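PDB 2FJC: antigen TpF1 from Treponema pallidum, which binds iron as a Dps-family mini-ferritin, probably oxidising and storing it inside a shell of twelve subunits. Local coordinates for residues B[47-58]-B[99-110]. Residues are numbered along the deposited sequence; the frame is centred on the assembly and turned at random.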
ATOM      1  N   VAL B  47       4.467  -0.400  27.531  1.00 32.50           N
ATOM      2  CA  VAL B  47       3.201  -0.198  28.204  1.00 31.82           C
ATOM      3  C   VAL B  47       2.539   1.086  27.745  1.00 31.71           C
ATOM      4  O   VAL B  47       1.327   1.142  27.589  1.00 32.68           O
ATOM      5  CB  VAL B  47       3.394  -0.178  29.720  1.00 30.95           C
ATOM      6  CG1 VAL B  47       2.063   0.027  30.406  1.00 29.31           C
ATOM      7  CG2 VAL B  47       4.020  -1.487  30.165  1.00 29.49           C
ATOM      8  N   HIS B  48       3.343   2.116  27.532  1.00 33.05           N
ATOM      9  CA  HIS B  48       2.858   3.405  27.053  1.00 34.17           C
ATOM     10  C   HIS B  48       2.068   3.153  25.760  1.00 34.76           C
ATOM     11  O   HIS B  48       0.962   3.658  25.574  1.00 36.41           O
ATOM     12  CB  HIS B  48       4.065   4.313  26.763  1.00 34.49           C
ATOM     13  CG  HIS B  48       3.710   5.677  26.258  1.00 32.80           C
ATOM     14  ND1 HIS B  48       3.148   6.644  27.062  1.00 33.78           N
ATOM     15  CD2 HIS B  48       3.880   6.249  25.042  1.00 32.84           C
ATOM     16  CE1 HIS B  48       2.989   7.758  26.364  1.00 33.44           C
ATOM     17  NE2 HIS B  48       3.424   7.545  25.134  1.00 33.45           N
ATOM     18  N   GLU B  49       2.645   2.358  24.871  1.00 34.57           N
ATOM     19  CA  GLU B  49       2.010   2.036  23.602  1.00 36.05           C
ATOM     20  C   GLU B  49       0.813   1.112  23.765  1.00 35.59           C
ATOM     21  O   GLU B  49      -0.196   1.277  23.077  1.00 35.36           O
ATOM     22  CB  GLU B  49       3.032   1.409  22.648  1.00 37.34           C
ATOM     23  CG  GLU B  49       3.937   2.444  21.976  1.00 42.80           C
ATOM     24  CD  GLU B  49       5.243   1.854  21.457  1.00 46.23           C
ATOM     25  OE1 GLU B  49       5.312   0.621  21.247  1.00 48.34           O
ATOM     26  OE2 GLU B  49       6.205   2.631  21.249  1.00 49.37           O
ATOM     27  N   LEU B  50       0.921   0.141  24.669  1.00 33.58           N
ATOM     28  CA  LEU B  50      -0.177  -0.778  24.910  1.00 33.22           C
ATOM     29  C   LEU B  50      -1.401   0.011  25.392  1.00 34.70           C
ATOM     30  O   LEU B  50      -2.522  -0.219  24.939  1.00 34.86           O
ATOM     31  CB  LEU B  50       0.212  -1.811  25.963  1.00 31.19           C
ATOM     32  CG  LEU B  50      -0.899  -2.750  26.442  1.00 29.59           C
ATOM     33  CD1 LEU B  50      -1.360  -3.618  25.308  1.00 28.96           C
ATOM     34  CD2 LEU B  50      -0.389  -3.623  27.566  1.00 29.27           C
ATOM     35  N   LEU B  51      -1.171   0.943  26.310  1.00 34.03           N
ATOM     36  CA  LEU B  51      -2.236   1.765  26.852  1.00 34.91           C
ATOM     37  C   LEU B  51      -2.939   2.548  25.743  1.00 36.07           C
ATOM     38  O   LEU B  51      -4.164   2.735  25.773  1.00 34.63           O
ATOM     39  CB  LEU B  51      -1.664   2.726  27.902  1.00 33.73           C
ATOM     40  CG  LEU B  51      -1.700   2.359  29.394  1.00 33.56           C
ATOM     41  CD1 LEU B  51      -2.347   0.997  29.615  1.00 31.34           C
ATOM     42  CD2 LEU B  51      -0.298   2.406  29.958  1.00 28.66           C
ATOM     43  N   GLU B  52      -2.167   3.014  24.767  1.00 36.66           N
ATOM     44  CA  GLU B  52      -2.751   3.756  23.663  1.00 37.87           C
ATOM     45  C   GLU B  52      -3.626   2.814  22.840  1.00 37.41           C
ATOM     46  O   GLU B  52      -4.731   3.175  22.450  1.00 37.31           O
ATOM     47  CB  GLU B  52      -1.663   4.373  22.784  1.00 39.14           C
ATOM     48  CG  GLU B  52      -2.200   5.024  21.518  1.00 42.71           C
ATOM     49  CD  GLU B  52      -1.134   5.792  20.748  1.00 46.37           C
ATOM     50  OE1 GLU B  52       0.012   5.302  20.653  1.00 46.72           O
ATOM     51  OE2 GLU B  52      -1.451   6.883  20.227  1.00 48.00           O
ATOM     52  N   GLU B  53      -3.131   1.611  22.573  1.00 38.11           N
ATOM     53  CA  GLU B  53      -3.912   0.634  21.816  1.00 39.02           C
ATOM     54  C   GLU B  53      -5.242   0.471  22.536  1.00 37.87           C
ATOM     55  O   GLU B  53      -6.301   0.458  21.911  1.00 37.03           O
ATOM     56  CB  GLU B  53      -3.206  -0.722  21.768  1.00 41.11           C
ATOM     57  CG  GLU B  53      -2.129  -0.861  20.721  1.00 46.49           C
ATOM     58  CD  GLU B  53      -1.389  -2.190  20.824  1.00 51.73           C
ATOM     59  OE1 GLU B  53      -2.056  -3.252  20.959  1.00 51.82           O
ATOM     60  OE2 GLU B  53      -0.135  -2.167  20.764  1.00 54.53           O
ATOM     61  N   TYR B  54      -5.173   0.364  23.861  1.00 35.84           N
ATOM     62  CA  TYR B  54      -6.368   0.199  24.668  1.00 35.14           C
ATOM     63  C   TYR B  54      -7.351   1.348  24.545  1.00 35.11           C
ATOM     64  O   TYR B  54      -8.541   1.122  24.303  1.00 34.72           O
ATOM     65  CB  TYR B  54      -6.017   0.011  26.148  1.00 34.61           C
ATOM     66  CG  TYR B  54      -5.428  -1.342  26.507  1.00 36.20           C
ATOM     67  CD1 TYR B  54      -5.544  -2.439  25.639  1.00 35.90           C
ATOM     68  CD2 TYR B  54      -4.790  -1.540  27.734  1.00 34.71           C
ATOM     69  CE1 TYR B  54      -5.039  -3.697  25.987  1.00 34.93           C
ATOM     70  CE2 TYR B  54      -4.289  -2.797  28.092  1.00 35.13           C
ATOM     71  CZ  TYR B  54      -4.416  -3.864  27.217  1.00 34.96           C
ATOM     72  OH  TYR B  54      -3.920  -5.095  27.573  1.00 36.87           O
ATOM     73  N   TYR B  55      -6.886   2.583  24.709  1.00 34.45           N
ATOM     74  CA  TYR B  55      -7.842   3.668  24.627  1.00 35.03           C
ATOM     75  C   TYR B  55      -8.371   3.890  23.221  1.00 35.02           C
ATOM     76  O   TYR B  55      -9.461   4.423  23.049  1.00 36.23           O
ATOM     77  CB  TYR B  55      -7.302   4.966  25.274  1.00 36.02           C
ATOM     78  CG  TYR B  55      -6.115   5.693  24.653  1.00 35.97           C
ATOM     79  CD1 TYR B  55      -6.183   6.232  23.366  1.00 36.30           C
ATOM     80  CD2 TYR B  55      -4.974   5.969  25.420  1.00 35.79           C
ATOM     81  CE1 TYR B  55      -5.154   7.037  22.863  1.00 36.49           C
ATOM     82  CE2 TYR B  55      -3.943   6.766  24.931  1.00 35.82           C
ATOM     83  CZ  TYR B  55      -4.040   7.300  23.655  1.00 37.83           C
ATOM     84  OH  TYR B  55      -3.035   8.117  23.188  1.00 37.44           O
ATOM     85  N   VAL B  56      -7.617   3.462  22.216  1.00 33.91           N
ATOM     86  CA  VAL B  56      -8.079   3.590  20.841  1.00 32.66           C
ATOM     87  C   VAL B  56      -9.214   2.582  20.706  1.00 32.34           C
ATOM     88  O   VAL B  56     -10.270   2.878  20.158  1.00 32.47           O
ATOM     89  CB  VAL B  56      -6.952   3.247  19.817  1.00 32.86           C
ATOM     90  CG1 VAL B  56      -7.560   2.929  18.456  1.00 27.77           C
ATOM     91  CG2 VAL B  56      -5.967   4.428  19.707  1.00 28.00           C
ATOM     92  N   SER B  57      -8.986   1.389  21.233  1.00 32.15           N
ATOM     93  CA  SER B  57      -9.981   0.338  21.190  1.00 33.02           C
ATOM     94  C   SER B  57     -11.208   0.727  22.024  1.00 34.90           C
ATOM     95  O   SER B  57     -12.350   0.484  21.635  1.00 34.91           O
ATOM     96  CB  SER B  57      -9.384  -0.954  21.722  1.00 33.38           C
ATOM     97  OG  SER B  57     -10.393  -1.934  21.883  1.00 37.78           O
ATOM     98  N   VAL B  58     -10.966   1.338  23.176  1.00 35.06           N
ATOM     99  CA  VAL B  58     -12.045   1.750  24.047  1.00 34.37           C
ATOM    100  C   VAL B  58     -12.917   2.811  23.388  1.00 36.16           C
ATOM    101  O   VAL B  58     -14.149   2.759  23.476  1.00 35.69           O
ATOM    102  CB  VAL B  58     -11.492   2.309  25.390  1.00 33.28           C
ATOM    103  CG1 VAL B  58     -12.523   3.203  26.058  1.00 29.19           C
ATOM    104  CG2 VAL B  58     -11.115   1.157  26.318  1.00 31.38           C
ATOM    105  N   ILE B  99       4.057   0.611  36.825  1.00 39.24           N
ATOM    106  CA  ILE B  99       3.532  -0.099  35.677  1.00 38.76           C
ATOM    107  C   ILE B  99       2.617  -1.255  36.089  1.00 39.06           C
ATOM    108  O   ILE B  99       1.510  -1.385  35.573  1.00 38.29           O
ATOM    109  CB  ILE B  99       4.674  -0.628  34.784  1.00 39.30           C
ATOM    110  CG1 ILE B  99       5.267   0.541  33.979  1.00 39.23           C
ATOM    111  CG2 ILE B  99       4.157  -1.735  33.858  1.00 39.63           C
ATOM    112  CD1 ILE B  99       6.413   0.158  33.048  1.00 39.82           C
ATOM    113  N   VAL B 100       3.064  -2.089  37.021  1.00 38.41           N
ATOM    114  CA  VAL B 100       2.231  -3.208  37.435  1.00 38.65           C
ATOM    115  C   VAL B 100       0.966  -2.705  38.109  1.00 38.79           C
ATOM    116  O   VAL B 100      -0.093  -3.301  37.988  1.00 40.32           O
ATOM    117  CB  VAL B 100       2.967  -4.170  38.406  1.00 38.63           C
ATOM    118  CG1 VAL B 100       4.213  -4.732  37.746  1.00 36.67           C
ATOM    119  CG2 VAL B 100       3.311  -3.459  39.679  1.00 38.14           C
ATOM    120  N   SER B 101       1.076  -1.590  38.805  1.00 38.44           N
ATOM    121  CA  SER B 101      -0.065  -1.021  39.493  1.00 38.91           C
ATOM    122  C   SER B 101      -1.103  -0.526  38.476  1.00 39.41           C
ATOM    123  O   SER B 101      -2.311  -0.738  38.652  1.00 40.88           O
ATOM    124  CB  SER B 101       0.423   0.126  40.378  1.00 37.60           C
ATOM    125  OG  SER B 101      -0.566   0.488  41.307  1.00 41.53           O
ATOM    126  N   ALA B 102      -0.629   0.130  37.417  1.00 37.71           N
ATOM    127  CA  ALA B 102      -1.513   0.646  36.374  1.00 36.07           C
ATOM    128  C   ALA B 102      -2.181  -0.497  35.620  1.00 35.44           C
ATOM    129  O   ALA B 102      -3.390  -0.483  35.392  1.00 35.56           O
ATOM    130  CB  ALA B 102      -0.735   1.514  35.397  1.00 36.23           C
ATOM    131  N   LEU B 103      -1.396  -1.495  35.237  1.00 34.16           N
ATOM    132  CA  LEU B 103      -1.953  -2.614  34.505  1.00 34.66           C
ATOM    133  C   LEU B 103      -2.981  -3.380  35.337  1.00 35.26           C
ATOM    134  O   LEU B 103      -4.013  -3.808  34.814  1.00 35.36           O
ATOM    135  CB  LEU B 103      -0.841  -3.555  34.040  1.00 32.20           C
ATOM    136  CG  LEU B 103       0.137  -2.962  33.021  1.00 31.82           C
ATOM    137  CD1 LEU B 103       1.115  -4.040  32.579  1.00 28.64           C
ATOM    138  CD2 LEU B 103      -0.625  -2.388  31.834  1.00 30.89           C
ATOM    139  N   ALA B 104      -2.712  -3.537  36.629  1.00 34.08           N
ATOM    140  CA  ALA B 104      -3.631  -4.258  37.499  1.00 33.44           C
ATOM    141  C   ALA B 104      -4.956  -3.520  37.548  1.00 32.91           C
ATOM    142  O   ALA B 104      -6.020  -4.134  37.600  1.00 29.86           O
ATOM    143  CB  ALA B 104      -3.054  -4.390  38.901  1.00 32.95           C
ATOM    144  N   ARG B 105      -4.887  -2.197  37.526  1.00 33.64           N
ATOM    145  CA  ARG B 105      -6.103  -1.403  37.561  1.00 35.76           C
ATOM    146  C   ARG B 105      -6.889  -1.472  36.253  1.00 35.91           C
ATOM    147  O   ARG B 105      -8.118  -1.564  36.290  1.00 36.17           O
ATOM    148  CB  ARG B 105      -5.792   0.051  37.928  1.00 36.25           C
ATOM    149  CG  ARG B 105      -5.239   0.172  39.323  1.00 38.44           C
ATOM    150  CD  ARG B 105      -4.913   1.591  39.722  1.00 40.40           C
ATOM    151  NE  ARG B 105      -4.075   1.589  40.917  1.00 42.57           N
ATOM    152  CZ  ARG B 105      -3.556   2.675  41.479  1.00 43.81           C
ATOM    153  NH1 ARG B 105      -3.791   3.876  40.966  1.00 44.33           N
ATOM    154  NH2 ARG B 105      -2.775   2.553  42.542  1.00 44.79           N
ATOM    155  N   VAL B 106      -6.217  -1.441  35.101  1.00 34.72           N
ATOM    156  CA  VAL B 106      -6.984  -1.526  33.862  1.00 34.59           C
ATOM    157  C   VAL B 106      -7.569  -2.936  33.748  1.00 33.65           C
ATOM    158  O   VAL B 106      -8.672  -3.105  33.258  1.00 32.97           O
ATOM    159  CB  VAL B 106      -6.149  -1.179  32.577  1.00 34.66           C
ATOM    160  CG1 VAL B 106      -5.252  -0.003  32.849  1.00 34.39           C
ATOM    161  CG2 VAL B 106      -5.369  -2.372  32.095  1.00 35.30           C
ATOM    162  N   LYS B 107      -6.839  -3.944  34.213  1.00 33.31           N
ATOM    163  CA  LYS B 107      -7.347  -5.307  34.157  1.00 34.32           C
ATOM    164  C   LYS B 107      -8.644  -5.366  34.967  1.00 35.71           C
ATOM    165  O   LYS B 107      -9.632  -5.973  34.552  1.00 35.97           O
ATOM    166  CB  LYS B 107      -6.328  -6.290  34.740  1.00 32.95           C
ATOM    167  CG  LYS B 107      -6.803  -7.738  34.790  1.00 32.59           C
ATOM    168  CD  LYS B 107      -5.679  -8.673  35.189  1.00 33.46           C
ATOM    169  CE  LYS B 107      -6.096 -10.133  35.124  1.00 34.19           C
ATOM    170  NZ  LYS B 107      -7.034 -10.478  36.214  1.00 37.44           N
ATOM    171  N   ARG B 108      -8.633  -4.712  36.119  1.00 35.60           N
ATOM    172  CA  ARG B 108      -9.786  -4.683  37.003  1.00 37.28           C
ATOM    173  C   ARG B 108     -10.968  -3.996  36.309  1.00 36.16           C
ATOM    174  O   ARG B 108     -12.105  -4.484  36.367  1.00 34.29           O
ATOM    175  CB  ARG B 108      -9.410  -3.946  38.292  1.00 38.39           C
ATOM    176  CG  ARG B 108     -10.234  -4.303  39.520  1.00 46.22           C
ATOM    177  CD  ARG B 108      -9.652  -3.636  40.781  1.00 49.28           C
ATOM    178  NE  ARG B 108      -8.241  -3.977  40.957  1.00 53.32           N
ATOM    179  CZ  ARG B 108      -7.334  -3.172  41.514  1.00 56.61           C
ATOM    180  NH1 ARG B 108      -7.692  -1.966  41.959  1.00 56.32           N
ATOM    181  NH2 ARG B 108      -6.061  -3.560  41.606  1.00 54.30           N
ATOM    182  N   ASP B 109     -10.698  -2.869  35.651  1.00 34.73           N
ATOM    183  CA  ASP B 109     -11.750  -2.140  34.947  1.00 34.47           C
ATOM    184  C   ASP B 109     -12.261  -2.931  33.738  1.00 33.29           C
ATOM    185  O   ASP B 109     -13.456  -2.898  33.416  1.00 31.62           O
ATOM    186  CB  ASP B 109     -11.259  -0.757  34.497  1.00 34.67           C
ATOM    187  CG  ASP B 109     -11.121   0.223  35.655  1.00 37.80           C
ATOM    188  OD1 ASP B 109     -11.786   0.021  36.693  1.00 40.28           O
ATOM    189  OD2 ASP B 109     -10.357   1.208  35.527  1.00 38.67           O
ATOM    190  N   PHE B 110     -11.359  -3.641  33.076  1.00 32.17           N
ATOM    191  CA  PHE B 110     -11.744  -4.446  31.929  1.00 33.23           C
ATOM    192  C   PHE B 110     -12.670  -5.561  32.404  1.00 34.41           C
ATOM    193  O   PHE B 110     -13.664  -5.871  31.754  1.00 33.98           O
ATOM    194  CB  PHE B 110     -10.512  -5.048  31.249  1.00 31.12           C
ATOM    195  CG  PHE B 110      -9.806  -4.103  30.302  1.00 30.85           C
ATOM    196  CD1 PHE B 110     -10.319  -2.830  30.044  1.00 28.45           C
ATOM    197  CD2 PHE B 110      -8.647  -4.510  29.632  1.00 28.64           C
ATOM    198  CE1 PHE B 110      -9.689  -1.984  29.131  1.00 29.28           C
ATOM    199  CE2 PHE B 110      -8.012  -3.667  28.717  1.00 28.58           C
ATOM    200  CZ  PHE B 110      -8.533  -2.404  28.467  1.00 27.69           C
TER
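F110 drives the edge of its ring into one face of Y54: F110 CE2 stands 3.7 Å above the tyrosine plane, over the ring centre, and F110 CZ lies 3.8 Å from Y54 CG. With centroids 5.0 Å apart and planes at 74°, the pair meets the definition of a T-shaped stack. Over the tyrosine's other face, near the rim, lies the carbonyl oxygen L50 O, one turn back in its own helix, so the ring sits between this oxygen and F110. Both aromatic side chains leave their helices with CG anti to the carbonyl carbon (chi1 -73° for Y54), a setting that brings them together in the interhelical space. V58 CG2 lies obliquely beside the F110 ring, and V106 CG2 approaches Y54 CE2 at 4.2 Å.

Toward the start of both segments the contact becomes aliphatic. V47 works with both branches: CG2 meets I99 CG2 at 3.7 Å, while CG1 faces L103 CD2 at 3.9 Å. That same leucine methyl also touches L50 and L51 more loosely.

The axes of the two segments run in the same sense at 17° to each other and come no closer than 11.8 Å, so the gap is bridged by side chains rather than backbone. From helix 130-154, L150 touches both Y54 and V106, and I147 touches F110; helix 8-38 adds L28 to F110 and L32 to V58. These are the neighbours expected in a ferritin-like four-helix bundle, where helices 44-71 and 99-127, joined by a long crossover, run in the same direction. No hydrogen bond or salt bridge spans the two segments; cohesion in this largely buried contact probably rests mainly on dispersion and burial of apolar surface, with an edge-to-face electrostatic contribution from Y54 and F110.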